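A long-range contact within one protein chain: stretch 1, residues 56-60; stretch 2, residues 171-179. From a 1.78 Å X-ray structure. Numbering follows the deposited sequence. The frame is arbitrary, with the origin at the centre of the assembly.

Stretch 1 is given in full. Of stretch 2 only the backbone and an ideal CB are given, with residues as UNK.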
# COMPACT_ATOMS: atom_id res chain seq x y z
N ASP A 56 7.63 -6.69 -2.95
CA ASP A 56 7.69 -5.45 -2.17
C ASP A 56 6.49 -5.40 -1.22
O ASP A 56 5.54 -4.66 -1.42
CB ASP A 56 7.81 -4.21 -3.06
CG ASP A 56 8.19 -2.94 -2.27
OD1 ASP A 56 8.26 -1.85 -2.89
OD2 ASP A 56 8.40 -3.05 -1.03
N TYR A 57 6.55 -6.23 -0.18
CA TYR A 57 5.46 -6.28 0.78
C TYR A 57 5.92 -6.47 2.20
O TYR A 57 7.01 -6.99 2.44
CB TYR A 57 4.39 -7.34 0.44
CG TYR A 57 4.84 -8.80 0.37
CD1 TYR A 57 4.92 -9.46 -0.85
CD2 TYR A 57 5.18 -9.51 1.54
CE1 TYR A 57 5.34 -10.83 -0.92
CE2 TYR A 57 5.57 -10.87 1.47
CZ TYR A 57 5.64 -11.51 0.26
OH TYR A 57 6.04 -12.85 0.22
N ALA A 58 5.06 -6.06 3.12
CA ALA A 58 5.33 -6.21 4.55
C ALA A 58 4.03 -6.22 5.31
O ALA A 58 3.01 -5.73 4.84
CB ALA A 58 6.25 -5.11 5.05
N PHE A 59 4.09 -6.80 6.51
CA PHE A 59 2.97 -6.83 7.41
C PHE A 59 3.45 -6.19 8.70
O PHE A 59 4.52 -6.56 9.21
CB PHE A 59 2.56 -8.29 7.67
CG PHE A 59 1.65 -8.48 8.86
CD1 PHE A 59 0.43 -7.81 8.95
CD2 PHE A 59 2.02 -9.34 9.89
CE1 PHE A 59 -0.41 -7.99 10.05
CE2 PHE A 59 1.17 -9.51 11.01
CZ PHE A 59 -0.04 -8.85 11.07
N VAL A 60 2.66 -5.26 9.23
CA VAL A 60 2.98 -4.61 10.50
C VAL A 60 1.93 -5.03 11.51
O VAL A 60 0.74 -4.80 11.31
CB VAL A 60 3.05 -3.05 10.34
CG1 VAL A 60 3.28 -2.34 11.72
CG2 VAL A 60 4.13 -2.65 9.33
N UNK A 171 -0.89 -12.03 -3.12
CA UNK A 171 0.30 -12.72 -2.63
C UNK A 171 0.70 -12.35 -1.20
O UNK A 171 1.29 -13.18 -0.50
CB UNK A 171 1.47 -12.43 -3.57
N UNK A 172 0.37 -11.14 -0.74
CA UNK A 172 0.69 -10.74 0.64
C UNK A 172 -0.21 -11.49 1.63
O UNK A 172 0.26 -12.01 2.63
CB UNK A 172 0.53 -9.23 0.82
N UNK A 173 -1.51 -11.50 1.35
CA UNK A 173 -2.45 -12.24 2.18
C UNK A 173 -2.05 -13.72 2.23
O UNK A 173 -2.05 -14.32 3.30
CB UNK A 173 -3.88 -12.08 1.65
N UNK A 174 -1.69 -14.29 1.08
CA UNK A 174 -1.25 -15.68 1.01
C UNK A 174 0.04 -15.92 1.80
O UNK A 174 0.16 -16.90 2.53
CB UNK A 174 -1.05 -16.09 -0.45
N UNK A 175 1.00 -15.01 1.66
CA UNK A 175 2.31 -15.17 2.31
C UNK A 175 2.16 -15.30 3.82
O UNK A 175 2.80 -16.15 4.43
CB UNK A 175 3.22 -13.99 1.98
N UNK A 176 1.27 -14.51 4.41
CA UNK A 176 1.20 -14.45 5.87
C UNK A 176 -0.06 -15.05 6.47
O UNK A 176 -0.25 -14.97 7.69
CB UNK A 176 1.31 -12.99 6.32
N UNK A 177 -0.90 -15.64 5.63
CA UNK A 177 -2.16 -16.27 6.06
C UNK A 177 -3.09 -15.25 6.68
O UNK A 177 -3.66 -15.48 7.73
CB UNK A 177 -1.89 -17.40 7.06
N UNK A 178 -3.20 -14.09 6.03
CA UNK A 178 -3.96 -12.97 6.56
C UNK A 178 -5.30 -12.87 5.88
O UNK A 178 -5.45 -13.27 4.73
CB UNK A 178 -3.19 -11.66 6.40
N UNK A 179 -6.27 -12.31 6.60
CA UNK A 179 -7.57 -11.95 6.04
C UNK A 179 -7.74 -10.44 6.12
O UNK A 179 -7.40 -9.81 7.13
CB UNK A 179 -8.71 -12.67 6.77

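Stretch 1 is a strand from Tyr57 to Val60. Tyr57 and Phe59 point their CA-to-CB bonds toward stretch 2, while Ala58 points away. Stretch 2 is helical from 171 to 176, and its axis runs at 57° to the strand. What the strand offers is mostly apolar.

Position 171 points sideways. Its ideal CB lies 5.0 Å from Tyr57 CE1, so the strand asks little of it. Its phi of -61° is compatible with proline, among many others. The residue is Pro171, which makes no close contact here; its carbonyl O accepts a bond from the backbone N of 175, 2.8 Å away.

Position 172 lies nearest Tyr57 along the backbone, with the CA of 172 at 6.5 Å from Tyr57 CA. The CB points sideways, 4.3 Å from Tyr57 CB. A medium aliphatic side chain would suit: valine, isoleucine, leucine or methionine. It is Ile172, with chi1 m and chi2 t. Its CG1 packs 3.5 Å from Tyr57 CB.

Positions 173 and 174 are out of reach of the strand, so stretch 1 sets no preference. They are Leu173 and Gln174.

Position 175 points toward stretch 1, and its ideal CB is already 3.5 Å from Tyr57 OH. Little room is left in that direction, so a small residue is the simplest choice; a longer one would have to turn aside from the hydroxyl. Ala175 is found. Its CB also lies 3.9 Å from Tyr57 CZ.

Position 176 points toward the strand, but its ideal CB is 5.0 Å from Phe59 CB. A long side chain could bridge the gap and reach between Tyr57 and Phe59. An aromatic ring, leucine or methionine would all be reasonable. It is Tyr176, with chi1 m. Its CD2 meets Phe59 CB at 3.8 Å. Its OH reaches the edge of the Tyr57 ring, 3.3 Å from CE2. The two tyrosine rings are steeply inclined, at 84°, with centroids 5.6 Å apart. No hydrogen bond joins the stretches.

Position 177 leaves the helix with phi 62° and psi 44°. Positive phi favours glycine, though asparagine can also adopt it. Gly177 is found.

Position 178 points toward stretch 1, with no strand atom within 5.5 Å of its ideal CB. The Phe59 ring lies beyond, within range of a branched or long apolar side chain. Leu178 fills the role: its CD2 sits over one face of that ring, 4.0 Å from Phe59 CE1, as a CH-pi contact.

Position 179 is out of reach, so the strand does not constrain it. It is Arg179.

Stretch 2 (171-179) PILQAYGLR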
# COMPACT_ATOMS: atom_id res chain seq x y z
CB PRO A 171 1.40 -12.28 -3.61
CG PRO A 171 0.65 -11.95 -4.87
CD PRO A 171 -0.60 -11.29 -4.37
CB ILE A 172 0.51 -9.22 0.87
CG1 ILE A 172 1.15 -8.41 -0.27
CG2 ILE A 172 1.10 -8.82 2.25
CD1 ILE A 172 0.86 -6.89 -0.22
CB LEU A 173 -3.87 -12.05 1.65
CG LEU A 173 -4.32 -10.57 1.56
CD1 LEU A 173 -5.66 -10.47 0.83
CD2 LEU A 173 -4.36 -9.91 2.96
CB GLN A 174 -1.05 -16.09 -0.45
CG GLN A 174 -0.61 -17.56 -0.64
CD GLN A 174 -1.75 -18.55 -0.47
OE1 GLN A 174 -2.59 -18.43 0.43
NE2 GLN A 174 -1.78 -19.56 -1.35
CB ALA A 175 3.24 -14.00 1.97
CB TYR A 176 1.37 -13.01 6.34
CG TYR A 176 2.66 -12.38 5.91
CD1 TYR A 176 3.89 -12.99 6.19
CD2 TYR A 176 2.67 -11.17 5.23
CE1 TYR A 176 5.09 -12.42 5.77
CE2 TYR A 176 3.88 -10.57 4.82
CZ TYR A 176 5.08 -11.21 5.10
OH TYR A 176 6.26 -10.64 4.71
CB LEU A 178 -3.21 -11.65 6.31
CG LEU A 178 -1.84 -11.50 6.95
CD1 LEU A 178 -1.10 -10.37 6.25
CD2 LEU A 178 -1.99 -11.24 8.45
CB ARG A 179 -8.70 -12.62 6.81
CG ARG A 179 -8.99 -14.05 6.38
CD ARG A 179 -10.21 -14.58 7.14
NE ARG A 179 -10.59 -15.94 6.74
CZ ARG A 179 -9.97 -17.06 7.14
NH1 ARG A 179 -8.93 -16.99 7.96
NH2 ARG A 179 -10.40 -18.24 6.71
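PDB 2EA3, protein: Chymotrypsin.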